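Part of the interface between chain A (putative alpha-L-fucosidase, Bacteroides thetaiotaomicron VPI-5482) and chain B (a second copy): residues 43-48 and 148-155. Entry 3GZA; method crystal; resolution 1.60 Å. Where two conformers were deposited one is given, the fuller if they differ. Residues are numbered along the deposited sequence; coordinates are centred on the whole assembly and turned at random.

Chain A (43-48) NRINPI
Chain B, residues 148-155: GAFARNRQ

The end region of a chain A helix and the loop after it run alongside a regular helix in chain B, in the same direction. Asn A43 (phi/psi -59/-39) is helical and Arg A44 has torsions of -67/-24; Ile A45 (-124/13) and Asn A46 (-130/97) carry the chain into an extended path through Pro A47 (-55/151). In chain B, Gly B148 takes the N-cap position, and residues 149-155 keep helical torsions, with Asn B153 N to Ala B149 O at 2.8 Å and Arg B154 N to Phe B150 O at 2.9 Å. The register pairs Ile A45 CA with Phe B150 CA at 4.9 Å, Asn A46 CA with Asn B153 CA at 5.9 Å, and Pro A47 CA with Arg B154 CA at 6.7 Å.

The polar anchor is Asn B153. Its CB points toward chain A, and chi1 -69° (m) with chi2 -14° delivers ND2 to Ile A45 O at 2.9 Å, a hydrogen bond with an N-H...O angle of 161°. Asn B153 ND2 also donates to a water O at 3.1 Å, and that water O accepts from Asn A46 ND2 at 3.1 Å. Asn A46 (chi1 -75°, m; chi2 -90°) thus joins through solvent; its OD1, 3.3 Å from Asn B153 ND2, is too poorly angled to bond.

The side chain of Ile A45 makes the main apolar contact on the chain A side, while its carbonyl accepts the bond from Asn B153. Its p rotamer (chi1 69°, chi2 167°) places CG2 over a face of the Phe B150 ring, 4.0 Å from the centroid and 24° off the normal, while CD1 reaches Ala B149 CB at 4.1 Å. Phe B150, t at chi1 (-174°) with chi2 23°, brings CD1 within 3.5 Å of Ile A45 CB. Further along, Pro A47 CG, exo-puckered, rests 4.1 Å from Arg B154 CG; that arginine (m, t, m, chi4 -71°) offers aliphatic carbon here while its guanidinium bonds elsewhere in the structure.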

# COMPACT_ATOMS: atom_id res chain seq x y z
N ASN A 43 16.69 -4.40 4.46
CA ASN A 43 15.65 -3.40 4.21
C ASN A 43 14.91 -3.63 2.91
O ASN A 43 13.70 -3.35 2.83
CB ASN A 43 16.24 -1.99 4.19
CG ASN A 43 15.20 -0.92 4.11
OD1 ASN A 43 14.31 -0.82 5.00
ND2 ASN A 43 15.30 -0.08 3.10
N ARG A 44 15.61 -4.04 1.86
CA ARG A 44 14.98 -4.22 0.54
C ARG A 44 13.98 -5.35 0.55
O ARG A 44 13.05 -5.33 -0.26
CB ARG A 44 16.06 -4.49 -0.52
CG ARG A 44 16.93 -3.31 -0.86
CD ARG A 44 18.18 -3.74 -1.65
NE ARG A 44 18.88 -2.59 -2.16
CZ ARG A 44 19.97 -2.68 -2.94
NH1 ARG A 44 20.49 -3.84 -3.19
NH2 ARG A 44 20.53 -1.59 -3.45
N ILE A 45 14.11 -6.31 1.46
CA ILE A 45 13.27 -7.52 1.40
C ILE A 45 12.46 -7.82 2.67
O ILE A 45 11.86 -8.88 2.78
CB ILE A 45 14.04 -8.76 0.90
CG1 ILE A 45 15.07 -9.21 1.93
CG2 ILE A 45 14.68 -8.50 -0.48
CD1 ILE A 45 15.64 -10.63 1.61
N ASN A 46 12.39 -6.86 3.59
CA ASN A 46 11.63 -6.99 4.85
C ASN A 46 10.74 -5.76 4.98
O ASN A 46 11.21 -4.70 5.39
CB ASN A 46 12.57 -7.11 6.04
CG ASN A 46 13.21 -8.44 6.15
OD1 ASN A 46 12.68 -9.35 6.80
ND2 ASN A 46 14.44 -8.56 5.57
N PRO A 47 9.46 -5.87 4.58
CA PRO A 47 8.61 -4.71 4.67
C PRO A 47 8.59 -4.14 6.12
O PRO A 47 8.72 -4.87 7.11
CB PRO A 47 7.23 -5.25 4.26
CG PRO A 47 7.51 -6.45 3.46
CD PRO A 47 8.74 -7.05 4.08
N ILE A 48 8.38 -2.83 6.21
CA ILE A 48 8.37 -2.15 7.48
C ILE A 48 7.21 -2.63 8.37
O ILE A 48 6.06 -2.65 7.93
CB ILE A 48 8.35 -0.60 7.31
CG1 ILE A 48 9.62 -0.13 6.58
CG2 ILE A 48 8.19 0.15 8.67
CD1 ILE A 48 10.93 -0.29 7.36
N GLY B 148 12.00 -17.12 -2.94
CA GLY B 148 13.00 -16.97 -1.89
C GLY B 148 12.62 -16.24 -0.62
O GLY B 148 11.47 -16.20 -0.21
N ALA B 149 13.67 -15.73 0.03
CA ALA B 149 13.49 -15.08 1.32
C ALA B 149 12.55 -13.94 1.26
O ALA B 149 11.73 -13.72 2.15
CB ALA B 149 14.84 -14.65 1.87
N PHE B 150 12.61 -13.17 0.17
CA PHE B 150 11.74 -12.02 0.06
C PHE B 150 10.27 -12.40 0.12
O PHE B 150 9.51 -11.84 0.89
CB PHE B 150 12.13 -11.24 -1.23
CG PHE B 150 11.41 -9.91 -1.44
CD1 PHE B 150 10.83 -9.16 -0.41
CD2 PHE B 150 11.47 -9.33 -2.68
CE1 PHE B 150 10.26 -7.90 -0.64
CE2 PHE B 150 10.90 -8.09 -2.92
CZ PHE B 150 10.28 -7.40 -1.92
N ALA B 151 9.88 -13.42 -0.65
CA ALA B 151 8.52 -13.89 -0.67
C ALA B 151 8.14 -14.44 0.75
O ALA B 151 7.08 -14.12 1.25
CB ALA B 151 8.38 -14.98 -1.74
N ARG B 152 9.03 -15.22 1.36
CA ARG B 152 8.71 -15.72 2.72
C ARG B 152 8.52 -14.57 3.72
O ARG B 152 7.61 -14.59 4.57
CB ARG B 152 9.76 -16.70 3.23
CG ARG B 152 9.93 -17.93 2.40
CD ARG B 152 10.84 -18.93 3.06
NE ARG B 152 12.23 -18.52 3.10
CZ ARG B 152 13.13 -18.69 2.15
NH1 ARG B 152 12.81 -19.29 1.02
NH2 ARG B 152 14.37 -18.29 2.35
N ASN B 153 9.37 -13.54 3.61
CA ASN B 153 9.24 -12.40 4.46
C ASN B 153 7.91 -11.69 4.30
O ASN B 153 7.24 -11.30 5.29
CB ASN B 153 10.39 -11.41 4.22
CG ASN B 153 11.73 -11.92 4.68
OD1 ASN B 153 11.87 -12.93 5.42
ND2 ASN B 153 12.79 -11.28 4.18
N ARG B 154 7.56 -11.41 3.04
CA ARG B 154 6.32 -10.74 2.73
C ARG B 154 5.10 -11.56 3.20
O ARG B 154 4.11 -10.98 3.66
CB ARG B 154 6.20 -10.44 1.22
CG ARG B 154 7.22 -9.42 0.69
CD ARG B 154 6.69 -8.74 -0.58
NE ARG B 154 6.15 -9.72 -1.53
CZ ARG B 154 6.86 -10.60 -2.25
NH1 ARG B 154 8.19 -10.69 -2.22
NH2 ARG B 154 6.22 -11.41 -3.05
N GLN B 155 5.17 -12.87 3.05
CA GLN B 155 4.09 -13.74 3.48
C GLN B 155 3.90 -13.67 5.02
O GLN B 155 2.76 -13.54 5.50
CB GLN B 155 4.36 -15.16 3.07
CG GLN B 155 3.14 -16.06 3.34
CD GLN B 155 3.22 -17.36 2.57
OE1 GLN B 155 3.66 -17.40 1.40
NE2 GLN B 155 2.82 -18.46 3.23
O HOH W 1 15.59 -11.42 5.39